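Putative large adhesion protein (Lap) involved in biofilm formation (PDB 6M8M) probably helps a marine bacterium form biofilms, its PA14 domain binding sugar such as glucose through calcium. Local coordinates at residues Gly40-Tyr45 and Ser112-Lys117; Ile78-Val83 and Ser95-Asp100; Gln130-Ala135 and Gly197-Phe202. One frame throughout, in Å; residues are numbered along the deposited sequence. Where two conformers were deposited one is given.

Contact 1. Residues Gly40-Tyr45 and Ser112-Lys117. With CA (calcium ion), chain D.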
ATOM      1  N   GLY A  40      -6.356   0.931  -6.191  1.00  5.05           N
ATOM      2  CA  GLY A  40      -5.475   1.888  -5.535  1.00  5.41           C
ATOM      3  C   GLY A  40      -6.161   3.228  -5.323  1.00  4.70           C
ATOM      4  O   GLY A  40      -6.852   3.736  -6.218  1.00  5.64           O
ATOM      5  N   GLU A  41      -5.938   3.793  -4.149  1.00  4.92           N
ATOM      6  CA  GLU A  41      -6.396   5.122  -3.788  1.00  5.64           C
ATOM      7  C   GLU A  41      -5.220   5.925  -3.270  1.00  4.78           C
ATOM      8  O   GLU A  41      -4.426   5.431  -2.458  1.00  6.43           O
ATOM      9  CB  GLU A  41      -7.462   5.026  -2.699  1.00  7.15           C
ATOM     10  CG  GLU A  41      -8.747   4.389  -3.193  1.00  8.86           C
ATOM     11  CD  GLU A  41      -9.691   4.021  -2.068  1.00 15.11           C
ATOM     12  OE1 GLU A  41     -10.458   4.905  -1.632  1.00 30.35           O
ATOM     13  OE2 GLU A  41      -9.665   2.858  -1.611  1.00 14.52           O
ATOM     14  N   TYR A  42      -5.117   7.169  -3.702  1.00  5.00           N
ATOM     15  CA  TYR A  42      -4.055   8.087  -3.299  1.00  4.40           C
ATOM     16  C   TYR A  42      -4.690   9.276  -2.593  1.00  5.03           C
ATOM     17  O   TYR A  42      -5.651   9.863  -3.113  1.00  6.04           O
ATOM     18  CB  TYR A  42      -3.278   8.575  -4.523  1.00  4.88           C
ATOM     19  CG  TYR A  42      -2.192   9.566  -4.200  1.00  5.41           C
ATOM     20  CD1 TYR A  42      -2.449  10.932  -4.156  1.00  6.54           C
ATOM     21  CD2 TYR A  42      -0.902   9.139  -3.915  1.00  6.34           C
ATOM     22  CE1 TYR A  42      -1.442  11.839  -3.846  1.00  6.06           C
ATOM     23  CE2 TYR A  42       0.103  10.029  -3.628  1.00  6.00           C
ATOM     24  CZ  TYR A  42      -0.172  11.372  -3.577  1.00  5.47           C
ATOM     25  OH  TYR A  42       0.859  12.227  -3.300  1.00  6.46           O
ATOM     26  N   TYR A  43      -4.139   9.650  -1.440  1.00  5.14           N
ATOM     27  CA  TYR A  43      -4.600  10.783  -0.649  1.00  5.16           C
ATOM     28  C   TYR A  43      -3.442  11.741  -0.423  1.00  5.29           C
ATOM     29  O   TYR A  43      -2.398  11.359   0.118  1.00  6.21           O
ATOM     30  CB  TYR A  43      -5.109  10.326   0.718  1.00  5.56           C
ATOM     31  CG  TYR A  43      -6.278   9.391   0.666  1.00  6.29           C
ATOM     32  CD1 TYR A  43      -6.112   8.054   0.372  1.00  7.07           C
ATOM     33  CD2 TYR A  43      -7.562   9.848   0.902  1.00  7.28           C
ATOM     34  CE1 TYR A  43      -7.212   7.197   0.307  1.00  8.19           C
ATOM     35  CE2 TYR A  43      -8.638   9.022   0.839  1.00  9.75           C
ATOM     36  CZ  TYR A  43      -8.469   7.707   0.538  1.00  9.00           C
ATOM     37  OH  TYR A  43      -9.612   6.930   0.485  1.00 12.72           O
ATOM     38  N   ALA A  44      -3.648  12.995  -0.802  1.00  5.22           N
ATOM     39  CA  ALA A  44      -2.742  14.083  -0.471  1.00  6.16           C
ATOM     40  C   ALA A  44      -3.041  14.534   0.950  1.00  6.80           C
ATOM     41  O   ALA A  44      -4.206  14.723   1.310  1.00 10.93           O
ATOM     42  CB  ALA A  44      -2.991  15.242  -1.427  1.00  7.01           C
ATOM     43  N   TYR A  45      -2.017  14.655   1.774  1.00  5.79           N
ATOM     44  CA  TYR A  45      -2.176  15.117   3.148  1.00  5.30           C
ATOM     45  C   TYR A  45      -1.246  16.301   3.352  1.00  6.42           C
ATOM     46  O   TYR A  45      -0.049  16.205   3.078  1.00  5.93           O
ATOM     47  CB  TYR A  45      -1.847  13.989   4.114  1.00  6.09           C
ATOM     48  CG  TYR A  45      -1.944  14.348   5.587  1.00  5.60           C
ATOM     49  CD1 TYR A  45      -0.909  15.009   6.227  1.00  6.38           C
ATOM     50  CD2 TYR A  45      -3.045  13.991   6.344  1.00  5.79           C
ATOM     51  CE1 TYR A  45      -0.975  15.316   7.582  1.00  5.71           C
ATOM     52  CE2 TYR A  45      -3.114  14.294   7.697  1.00  6.31           C
ATOM     53  CZ  TYR A  45      -2.071  14.942   8.305  1.00  5.34           C
ATOM     54  OH  TYR A  45      -2.141  15.205   9.665  1.00  6.11           O
ATOM     55  N   SER A 112       2.709  17.823   1.294  1.00  5.51           N
ATOM     56  CA  SER A 112       3.873  17.456   2.091  1.00  5.71           C
ATOM     57  C   SER A 112       3.947  15.957   2.336  1.00  4.90           C
ATOM     58  O   SER A 112       5.043  15.381   2.358  1.00  5.75           O
ATOM     59  CB  SER A 112       3.829  18.204   3.425  1.00  5.28           C
ATOM     60  OG  SER A 112       2.672  17.873   4.173  1.00  5.53           O
ATOM     61  N   ASP A 113       2.806  15.324   2.593  1.00  4.46           N
ATOM     62  CA  ASP A 113       2.702  13.933   2.999  1.00  4.47           C
ATOM     63  C   ASP A 113       1.753  13.234   2.032  1.00  4.31           C
ATOM     64  O   ASP A 113       0.959  13.869   1.335  1.00  5.25           O
ATOM     65  CB  ASP A 113       2.152  13.807   4.424  1.00  4.82           C
ATOM     66  CG  ASP A 113       3.063  14.419   5.504  1.00  4.95           C
ATOM     67  OD1 ASP A 113       3.498  15.591   5.370  1.00  5.56           O
ATOM     68  OD2 ASP A 113       3.343  13.733   6.510  1.00  5.10           O
ATOM     69  N   ALA A 114       1.761  11.905   2.034  1.00  4.17           N
ATOM     70  CA  ALA A 114       0.916  11.177   1.096  1.00  4.68           C
ATOM     71  C   ALA A 114       0.565   9.814   1.660  1.00  3.83           C
ATOM     72  O   ALA A 114       1.345   9.206   2.389  1.00  4.83           O
ATOM     73  CB  ALA A 114       1.620  11.019  -0.246  1.00  6.41           C
ATOM     74  N   ILE A 115      -0.614   9.328   1.278  1.00  4.27           N
ATOM     75  CA  ILE A 115      -1.139   8.047   1.734  1.00  4.79           C
ATOM     76  C   ILE A 115      -1.580   7.257   0.513  1.00  4.74           C
ATOM     77  O   ILE A 115      -2.209   7.815  -0.400  1.00  5.22           O
ATOM     78  CB  ILE A 115      -2.340   8.261   2.678  1.00  5.01           C
ATOM     79  CG1 ILE A 115      -1.906   8.971   3.964  1.00  5.74           C
ATOM     80  CG2 ILE A 115      -3.029   6.954   3.010  1.00  6.08           C
ATOM     81  CD1 ILE A 115      -3.038   9.611   4.727  1.00  7.13           C
ATOM     82  N   VAL A 116      -1.290   5.953   0.514  1.00  4.35           N
ATOM     83  CA  VAL A 116      -1.791   5.039  -0.509  1.00  5.14           C
ATOM     84  C   VAL A 116      -2.560   3.928   0.183  1.00  5.32           C
ATOM     85  O   VAL A 116      -2.103   3.379   1.195  1.00  6.18           O
ATOM     86  CB  VAL A 116      -0.637   4.445  -1.340  1.00  5.32           C
ATOM     87  CG1 VAL A 116      -1.158   3.409  -2.329  1.00  8.13           C
ATOM     88  CG2 VAL A 116       0.128   5.539  -2.039  1.00  8.04           C
ATOM     89  N   LYS A 117      -3.721   3.584  -0.366  1.00  5.31           N
ATOM     90  CA  LYS A 117      -4.490   2.430   0.067  1.00  5.33           C
ATOM     91  C   LYS A 117      -4.686   1.505  -1.114  1.00  5.02           C
ATOM     92  O   LYS A 117      -4.979   1.959  -2.223  1.00  6.50           O
ATOM     93  CB  LYS A 117      -5.824   2.881   0.623  1.00  5.88           C
ATOM     94  CG  LYS A 117      -6.732   1.758   1.046  1.00  6.82           C
ATOM     95  CD  LYS A 117      -7.946   2.331   1.759  1.00  9.20           C
ATOM     96  CE  LYS A 117      -8.989   1.283   2.051  1.00 11.54           C
ATOM     97  NZ  LYS A 117     -10.143   1.922   2.754  1.00 15.01           N
TER
HETATM   98 CA    CA D 303       5.237  15.293   7.042  1.00  4.59          CA
HETATM   99  O   HOH W   1     -11.258   4.038   1.068  1.00 16.65           O
HETATM  100  O   HOH W   2       7.491  15.407   8.028  1.00  5.56           O
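Tyr45 and Asp113 form the pair nearest the calcium end of two antiparallel strands. Three hydrogen-bonded pairs, Glu41 with Lys117, Tyr43 with Ile115 and Tyr45 with Asp113, each exchange two backbone bonds. The bond from Tyr45 N to Asp113 O is the longest at 3.1 Å; Ser111 OG also bonds to that oxygen. On the face of Tyr42, Ala114 and Val116, the tyrosine, CG anti to the backbone N (chi1 178°), leans along the face toward Ala114, its OH 3.4 Å from Ala114 CB. On the other face Tyr43 CB packs against Ile115 CB at 4.0 Å, and Ile64 of helix 57-66 packs on both. At one end Glu41 and Lys117 run side by side, and one water links Glu41 OE1 to Lys117 NZ, 2.9 Å from each. At the other end Asp113 chelates calcium through OD1 (2.4 Å) and OD2 (2.5 Å), in a site completed by water and by Gln47, Asn53 and Gln182. Ser112 OG donates to Asp113 OD1 on its anti side, 20° out of the carboxylate plane. Metal and serine should fix the carboxylate's rotation, and the shared calcium ties this strand pair of the PA14 β-sandwich to the loops that supply its other ligands.

Contact 2. Residues Ile78-Val83 and Ser95-Asp100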
ATOM      1  N   ILE A  78       3.288  -4.296  -7.061  1.00  5.59           N
ATOM      2  CA  ILE A  78       3.489  -3.377  -5.923  1.00  5.81           C
ATOM      3  C   ILE A  78       4.987  -3.314  -5.651  1.00  5.35           C
ATOM      4  O   ILE A  78       5.532  -3.926  -4.723  1.00  5.94           O
ATOM      5  CB  ILE A  78       2.677  -3.761  -4.690  1.00  6.22           C
ATOM      6  CG1 ILE A  78       1.214  -4.035  -5.037  1.00  6.89           C
ATOM      7  CG2 ILE A  78       2.768  -2.636  -3.670  1.00  7.20           C
ATOM      8  CD1 ILE A  78       0.534  -2.947  -5.835  1.00  6.83           C
ATOM      9  N   ASP A  79       5.670  -2.551  -6.486  1.00  5.57           N
ATOM     10  CA  ASP A  79       7.110  -2.315  -6.400  1.00  6.52           C
ATOM     11  C   ASP A  79       7.284  -0.868  -6.844  1.00  5.11           C
ATOM     12  O   ASP A  79       7.421  -0.585  -8.041  1.00  6.38           O
ATOM     13  CB  ASP A  79       7.868  -3.297  -7.282  1.00  6.67           C
ATOM     14  CG  ASP A  79       9.356  -3.264  -7.060  1.00  9.34           C
ATOM     15  OD1 ASP A  79       9.859  -2.464  -6.257  1.00  9.20           O
ATOM     16  OD2 ASP A  79      10.048  -4.079  -7.713  1.00 14.13           O
ATOM     17  N   TYR A  80       7.243   0.039  -5.876  1.00  5.08           N
ATOM     18  CA  TYR A  80       7.098   1.458  -6.127  1.00  5.37           C
ATOM     19  C   TYR A  80       8.238   2.226  -5.474  1.00  5.96           C
ATOM     20  O   TYR A  80       8.697   1.882  -4.374  1.00  5.68           O
ATOM     21  CB  TYR A  80       5.763   1.945  -5.567  1.00  5.69           C
ATOM     22  CG  TYR A  80       4.526   1.321  -6.184  1.00  5.06           C
ATOM     23  CD1 TYR A  80       4.456   1.017  -7.536  1.00  5.74           C
ATOM     24  CD2 TYR A  80       3.407   1.079  -5.410  1.00  5.67           C
ATOM     25  CE1 TYR A  80       3.304   0.487  -8.084  1.00  5.85           C
ATOM     26  CE2 TYR A  80       2.256   0.547  -5.944  1.00  6.39           C
ATOM     27  CZ  TYR A  80       2.211   0.258  -7.291  1.00  6.20           C
ATOM     28  OH  TYR A  80       1.041  -0.258  -7.817  1.00  6.53           O
ATOM     29  N   GLY A  81       8.686   3.273  -6.133  1.00  5.05           N
ATOM     30  CA  GLY A  81       9.819   4.016  -5.610  1.00  5.89           C
ATOM     31  C   GLY A  81      11.109   3.231  -5.781  1.00  6.53           C
ATOM     32  O   GLY A  81      11.146   2.211  -6.463  1.00  7.88           O
ATOM     33  N   SER A  82      12.183   3.711  -5.162  1.00  7.77           N
ATOM     34  CA  SER A  82      12.200   4.878  -4.300  1.00  7.58           C
ATOM     35  C   SER A  82      12.181   6.169  -5.085  1.00  8.23           C
ATOM     36  O   SER A  82      12.773   6.259  -6.166  1.00  9.53           O
ATOM     37  CB  SER A  82      13.493   4.858  -3.471  1.00  8.64           C
ATOM     38  OG  SER A  82      13.500   5.885  -2.496  1.00  9.46           O
ATOM     39  N   VAL A  83      11.475   7.168  -4.569  1.00  7.21           N
ATOM     40  CA  VAL A  83      11.569   8.536  -5.061  1.00  7.44           C
ATOM     41  C   VAL A  83      12.037   9.406  -3.906  1.00  7.74           C
ATOM     42  O   VAL A  83      11.884   9.039  -2.740  1.00  7.94           O
ATOM     43  CB  VAL A  83      10.243   9.073  -5.636  1.00  8.04           C
ATOM     44  CG1 VAL A  83       9.815   8.234  -6.843  1.00 10.24           C
ATOM     45  CG2 VAL A  83       9.147   9.122  -4.565  1.00  8.19           C
ATOM     46  N   SER A  95       6.094   9.067 -10.838  0.60  5.70           N
ATOM     47  CA  SER A  95       7.353   8.330 -10.871  0.60  7.01           C
ATOM     48  C   SER A  95       7.320   7.130  -9.933  0.60  5.98           C
ATOM     49  O   SER A  95       7.786   6.038 -10.284  0.60  6.62           O
ATOM     50  CB  SER A  95       8.501   9.267 -10.510  0.60  7.93           C
ATOM     51  OG  SER A  95       8.628  10.305 -11.465  0.60  7.55           O
ATOM     52  N   PHE A  96       6.770   7.320  -8.730  1.00  5.47           N
ATOM     53  CA  PHE A  96       6.709   6.259  -7.721  1.00  5.23           C
ATOM     54  C   PHE A  96       5.999   5.023  -8.230  1.00  4.74           C
ATOM     55  O   PHE A  96       6.462   3.906  -7.985  1.00  5.08           O
ATOM     56  CB  PHE A  96       5.994   6.864  -6.503  1.00  5.07           C
ATOM     57  CG  PHE A  96       5.692   5.935  -5.345  1.00  5.18           C
ATOM     58  CD1 PHE A  96       6.634   5.709  -4.353  1.00  5.36           C
ATOM     59  CD2 PHE A  96       4.422   5.436  -5.170  1.00  5.46           C
ATOM     60  CE1 PHE A  96       6.326   4.957  -3.242  1.00  5.47           C
ATOM     61  CE2 PHE A  96       4.102   4.678  -4.059  1.00  5.82           C
ATOM     62  CZ  PHE A  96       5.064   4.454  -3.089  1.00  6.47           C
ATOM     63  N   LEU A  97       4.877   5.200  -8.913  1.00  5.42           N
ATOM     64  CA  LEU A  97       4.040   4.079  -9.325  1.00  5.20           C
ATOM     65  C   LEU A  97       4.568   3.339 -10.550  1.00  5.47           C
ATOM     66  O   LEU A  97       3.987   2.314 -10.932  1.00  5.98           O
ATOM     67  CB  LEU A  97       2.614   4.561  -9.580  1.00  6.52           C
ATOM     68  CG  LEU A  97       1.812   4.967  -8.352  1.00  5.38           C
ATOM     69  CD1 LEU A  97       0.430   5.457  -8.760  1.00  6.91           C
ATOM     70  CD2 LEU A  97       1.699   3.855  -7.333  1.00  6.62           C
ATOM     71  N   LYS A  98       5.662   3.795 -11.153  1.00  6.09           N
ATOM     72  CA  LYS A  98       6.300   3.058 -12.255  1.00  6.35           C
ATOM     73  C   LYS A  98       5.244   2.790 -13.329  1.00  7.82           C
ATOM     74  O   LYS A  98       4.506   3.704 -13.709  1.00  7.26           O
ATOM     75  CB  LYS A  98       7.046   1.832 -11.738  1.00  7.23           C
ATOM     76  CG  LYS A  98       8.103   2.138 -10.687  1.00  6.67           C
ATOM     77  CD  LYS A  98       8.997   0.924 -10.460  1.00  8.64           C
ATOM     78  CE  LYS A  98       9.875   1.064  -9.208  1.00  8.69           C
ATOM     79  NZ  LYS A  98      10.866   2.153  -9.322  1.00 10.30           N
ATOM     80  N   ASP A  99       5.115   1.566 -13.821  1.00  7.32           N
ATOM     81  CA  ASP A  99       4.176   1.315 -14.904  1.00  8.27           C
ATOM     82  C   ASP A  99       2.726   1.471 -14.471  1.00  9.23           C
ATOM     83  O   ASP A  99       1.846   1.617 -15.334  1.00 13.21           O
ATOM     84  CB  ASP A  99       4.400  -0.059 -15.518  1.00 10.69           C
ATOM     85  CG  ASP A  99       3.756  -0.181 -16.894  1.00 20.52           C
ATOM     86  OD1 ASP A  99       3.961   0.731 -17.733  1.00 18.29           O
ATOM     87  OD2 ASP A  99       3.049  -1.178 -17.141  1.00 26.46           O
ATOM     88  N   ASP A 100       2.437   1.422 -13.176  1.00  6.57           N
ATOM     89  CA  ASP A 100       1.060   1.597 -12.733  1.00  5.62           C
ATOM     90  C   ASP A 100       0.612   3.052 -12.785  1.00  6.99           C
ATOM     91  O   ASP A 100      -0.585   3.316 -12.629  1.00  6.40           O
ATOM     92  CB  ASP A 100       0.851   0.977 -11.352  1.00  6.86           C
ATOM     93  CG  ASP A 100       0.899  -0.536 -11.380  1.00  6.56           C
ATOM     94  OD1 ASP A 100       0.672  -1.117 -12.457  1.00  8.64           O
ATOM     95  OD2 ASP A 100       1.133  -1.146 -10.312  1.00  7.59           O
TER
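Tyr80 lies against Phe96 from its first side-chain atom: CB sits 3.5 Å from the centroid of the Phe96 ring, 12° off the ring normal, in a CH-pi contact. With CG beside the backbone N (chi1 -62°), the tyrosine ring continues past the Phe96 ring, the two planes oblique, and crosses Leu97. Leu97 CD2 rests over the centre of one ring face, 3.5 Å from the centroid, while Ile78 CA borders the opposite face nearer the rim. CD1 passes near Phe96 O, and CE1 comes 3.5 Å from Leu97 O. Tyr80 thereby connects strand 79-83, an edge of the five-stranded sheet of the PA14 fold, to the end of helix 92-96 and the turn after it. At the tip, OH donates over 2.6 Å to the anti lone pair of Asp100 OD2; this oxygen also accepts the backbone N-H groups of Arg76 and Asn77, so three donors grip it. Beside the tyrosine, Gly81 N donates to Phe96 O at 3.0 Å. Lys98, whose positive phi (54°) marks the chain leaving the helix, carries its aliphatic chain past Asp79 O, and its bent end brings NZ within 2.9 Å of Gly81 O, above that carbonyl's plane.

Contact 3. Residues Gln130-Ala135 and Gly197-Phe202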
ATOM      1  N   GLN A 130       2.611 -15.474   3.508  1.00  4.59           N
ATOM      2  CA  GLN A 130       3.401 -14.529   4.282  1.00  4.48           C
ATOM      3  C   GLN A 130       3.867 -13.404   3.377  1.00  4.60           C
ATOM      4  O   GLN A 130       4.383 -13.651   2.287  1.00  5.11           O
ATOM      5  CB  GLN A 130       4.606 -15.247   4.885  1.00  4.91           C
ATOM      6  CG  GLN A 130       5.491 -14.404   5.763  1.00  6.32           C
ATOM      7  CD  GLN A 130       6.634 -15.221   6.325  1.00  6.92           C
ATOM      8  OE1 GLN A 130       7.216 -16.037   5.622  1.00  7.13           O
ATOM      9  NE2 GLN A 130       6.946 -15.025   7.593  1.00  7.16           N
ATOM     10  N   PHE A 131       3.714 -12.171   3.856  1.00  4.54           N
ATOM     11  CA  PHE A 131       4.222 -10.997   3.170  1.00  4.96           C
ATOM     12  C   PHE A 131       5.591 -10.602   3.715  1.00  4.90           C
ATOM     13  O   PHE A 131       5.906 -10.809   4.888  1.00  5.61           O
ATOM     14  CB  PHE A 131       3.281  -9.809   3.369  1.00  5.01           C
ATOM     15  CG  PHE A 131       1.981  -9.900   2.625  1.00  4.61           C
ATOM     16  CD1 PHE A 131       1.909  -9.545   1.297  1.00  5.25           C
ATOM     17  CD2 PHE A 131       0.820 -10.283   3.277  1.00  5.31           C
ATOM     18  CE1 PHE A 131       0.691  -9.601   0.621  1.00  6.22           C
ATOM     19  CE2 PHE A 131      -0.389 -10.335   2.604  1.00  6.50           C
ATOM     20  CZ  PHE A 131      -0.453  -9.988   1.278  1.00  6.08           C
ATOM     21  N   ARG A 132       6.373  -9.964   2.853  1.00  4.78           N
ATOM     22  CA  ARG A 132       7.591  -9.252   3.228  1.00  4.70           C
ATOM     23  C   ARG A 132       7.519  -7.893   2.550  1.00  4.11           C
ATOM     24  O   ARG A 132       7.178  -7.810   1.369  1.00  5.73           O
ATOM     25  CB  ARG A 132       8.853 -10.014   2.842  1.00  5.83           C
ATOM     26  CG  ARG A 132      10.119  -9.299   3.289  1.00  6.83           C
ATOM     27  CD  ARG A 132      11.333 -10.182   3.119  1.00  9.55           C
ATOM     28  NE  ARG A 132      11.641 -10.376   1.721  1.00  8.78           N
ATOM     29  CZ  ARG A 132      12.681 -11.069   1.271  1.00 10.46           C
ATOM     30  NH1 ARG A 132      13.515 -11.644   2.131  1.00  9.81           N
ATOM     31  NH2 ARG A 132      12.883 -11.183  -0.030  1.00 10.89           N
ATOM     32  N   VAL A 133       7.818  -6.833   3.295  1.00  4.23           N
ATOM     33  CA  VAL A 133       7.582  -5.467   2.830  1.00  4.40           C
ATOM     34  C   VAL A 133       8.838  -4.641   3.032  1.00  4.25           C
ATOM     35  O   VAL A 133       9.404  -4.638   4.128  1.00  5.02           O
ATOM     36  CB  VAL A 133       6.403  -4.806   3.574  1.00  4.78           C
ATOM     37  CG1 VAL A 133       6.170  -3.386   3.055  1.00  4.98           C
ATOM     38  CG2 VAL A 133       5.136  -5.657   3.460  1.00  5.59           C
ATOM     39  N   ARG A 134       9.249  -3.925   1.997  1.00  4.80           N
ATOM     40  CA  ARG A 134      10.268  -2.898   2.118  1.00  4.65           C
ATOM     41  C   ARG A 134       9.568  -1.559   1.905  1.00  4.77           C
ATOM     42  O   ARG A 134       8.922  -1.351   0.866  1.00  5.45           O
ATOM     43  CB  ARG A 134      11.384  -3.074   1.097  1.00  6.17           C
ATOM     44  CG  ARG A 134      12.472  -2.004   1.248  1.00  5.65           C
ATOM     45  CD  ARG A 134      13.685  -2.335   0.403  1.00  7.66           C
ATOM     46  NE  ARG A 134      14.769  -1.369   0.558  1.00  7.99           N
ATOM     47  CZ  ARG A 134      15.639  -1.374   1.552  1.00  8.25           C
ATOM     48  NH1 ARG A 134      15.571  -2.272   2.514  1.00  8.54           N
ATOM     49  NH2 ARG A 134      16.590  -0.450   1.580  1.00 10.68           N
ATOM     50  N   ALA A 135       9.657  -0.660   2.879  1.00  4.79           N
ATOM     51  CA  ALA A 135       8.925   0.593   2.779  1.00  4.64           C
ATOM     52  C   ALA A 135       9.640   1.724   3.502  1.00  4.52           C
ATOM     53  O   ALA A 135      10.392   1.514   4.463  1.00  5.05           O
ATOM     54  CB  ALA A 135       7.508   0.436   3.367  1.00  6.14           C
ATOM     55  N   GLY A 197       7.818 -21.673   0.255  1.00  9.22           N
ATOM     56  CA  GLY A 197       8.102 -21.242  -1.087  1.00  9.16           C
ATOM     57  C   GLY A 197       8.883 -19.945  -1.157  1.00  8.73           C
ATOM     58  O   GLY A 197       9.339 -19.415  -0.139  1.00 10.91           O
ATOM     59  N   ALA A 198       9.038 -19.448  -2.371  1.00  9.34           N
ATOM     60  CA  ALA A 198       9.829 -18.258  -2.640  1.00  9.46           C
ATOM     61  C   ALA A 198       8.942 -17.028  -2.756  1.00  6.66           C
ATOM     62  O   ALA A 198       7.801 -17.095  -3.213  1.00  8.20           O
ATOM     63  CB  ALA A 198      10.612 -18.428  -3.946  1.00 16.31           C
ATOM     64  N   TYR A 199       9.508 -15.889  -2.372  1.00  6.81           N
ATOM     65  CA  TYR A 199       8.811 -14.621  -2.502  1.00  6.14           C
ATOM     66  C   TYR A 199       8.650 -14.206  -3.959  1.00  8.01           C
ATOM     67  O   TYR A 199       9.550 -14.398  -4.785  1.00 10.62           O
ATOM     68  CB  TYR A 199       9.578 -13.523  -1.776  1.00  7.03           C
ATOM     69  CG  TYR A 199       9.421 -13.547  -0.275  1.00  6.00           C
ATOM     70  CD1 TYR A 199       8.189 -13.306   0.326  1.00  6.26           C
ATOM     71  CD2 TYR A 199      10.502 -13.808   0.553  1.00  6.61           C
ATOM     72  CE1 TYR A 199       8.042 -13.315   1.688  1.00  5.88           C
ATOM     73  CE2 TYR A 199      10.367 -13.828   1.926  1.00  6.81           C
ATOM     74  CZ  TYR A 199       9.127 -13.570   2.491  1.00  5.63           C
ATOM     75  OH  TYR A 199       8.974 -13.595   3.849  1.00  6.83           O
ATOM     76  N   GLU A 200       7.491 -13.614  -4.266  1.00  7.35           N
ATOM     77  CA  GLU A 200       7.163 -13.015  -5.548  1.00  8.51           C
ATOM     78  C   GLU A 200       6.653 -11.604  -5.284  1.00  7.79           C
ATOM     79  O   GLU A 200       5.997 -11.362  -4.270  1.00  7.55           O
ATOM     80  CB  GLU A 200       6.036 -13.828  -6.238  1.00 10.43           C
ATOM     81  CG  GLU A 200       6.401 -15.288  -6.521  1.00 14.06           C
ATOM     82  CD  GLU A 200       5.206 -16.171  -6.886  1.00 20.92           C
ATOM     83  OE1 GLU A 200       5.419 -17.383  -7.108  1.00 26.03           O
ATOM     84  OE2 GLU A 200       4.057 -15.685  -6.943  1.00 19.33           O
ATOM     85  N   ILE A 201       6.909 -10.674  -6.209  1.00  7.84           N
ATOM     86  CA  ILE A 201       6.319  -9.343  -6.078  1.00  6.37           C
ATOM     87  C   ILE A 201       4.801  -9.465  -6.101  1.00  6.98           C
ATOM     88  O   ILE A 201       4.217 -10.072  -7.007  1.00  8.20           O
ATOM     89  CB  ILE A 201       6.817  -8.401  -7.186  1.00  7.86           C
ATOM     90  CG1 ILE A 201       8.325  -8.198  -7.109  1.00 11.35           C
ATOM     91  CG2 ILE A 201       6.083  -7.052  -7.100  1.00  9.43           C
ATOM     92  CD1 ILE A 201       8.792  -7.429  -5.893  1.00 12.79           C
ATOM     93  N   PHE A 202       4.152  -8.861  -5.114  1.00  6.28           N
ATOM     94  CA  PHE A 202       2.706  -8.935  -4.978  1.00  7.17           C
ATOM     95  C   PHE A 202       2.020  -8.064  -6.011  1.00  6.95           C
ATOM     96  O   PHE A 202       2.458  -6.960  -6.323  1.00  7.68           O
ATOM     97  CB  PHE A 202       2.351  -8.460  -3.570  1.00  6.75           C
ATOM     98  CG  PHE A 202       0.904  -8.530  -3.207  1.00  6.56           C
ATOM     99  CD1 PHE A 202       0.230  -9.730  -3.203  1.00  7.78           C
ATOM    100  CD2 PHE A 202       0.233  -7.395  -2.780  1.00  7.78           C
ATOM    101  CE1 PHE A 202      -1.095  -9.792  -2.826  1.00  7.91           C
ATOM    102  CE2 PHE A 202      -1.077  -7.450  -2.407  1.00  9.19           C
ATOM    103  CZ  PHE A 202      -1.741  -8.638  -2.413  1.00  8.45           C
TER
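Arg132 lies over one face of the Tyr199 ring along most of its length. Its CB is 3.6 Å from Tyr199 CZ; farther out, the bend at chi3 (70°) folds the guanidinium back over the ring, with its CZ 3.6 Å from Tyr199 CD2. The two planes are 22° apart, and the overlap is offset toward the CD2-CE2 side of the ring. The guanidinium is also held by a salt bridge from NE to Glu191, which should help to keep it flat against the tyrosine. At the far end of the ring, Tyr199 OH reaches the side chain of Gln130, 3.8 Å from its CD, and OE1 of that amide accepts from Arg193. These contacts join two strands that are not neighbours in the five-stranded antiparallel sheet of the PA14 domain: 128-136 and 200-201 both pair with strand 186-194 and lie on either side of it, so Tyr199 reaches across the strand between. Phe131 and Phe202 meet on the other face of this sheet. Phe131 directs its edge at the face of Phe202 in a T-shaped pair, the planes at 88° and the centroids 5.1 Å apart; CE1 of Phe131 stands over the centre of the Phe202 ring. Ile190 of the central strand and Ile141 and Val143 of strand 139-143 also pack against Phe131.

How the contacts relate
Contact 1 belongs to the eight-stranded sheet, whereas contacts 2 and 3 both reach the five-stranded one. Contact 2 is nested within the chain loop that contact 1 closes; their centres are 14 Å apart and their nearest atoms about 5 Å. Contacts 2 and 3 touch directly: Ile78 N probably donates to Phe202 O over 2.9 Å, and Ile201 packs on Ile78 and Asp79. Contacts 1 and 3, with centres 22 Å apart, lie on opposite sides of the chain's centre. Toward the glucose, Val83 of contact 2 has its side chain about 9 Å from the sugar, while Asp113 of contact 1 shares its calcium with Gln182, which also lines the glucose pocket.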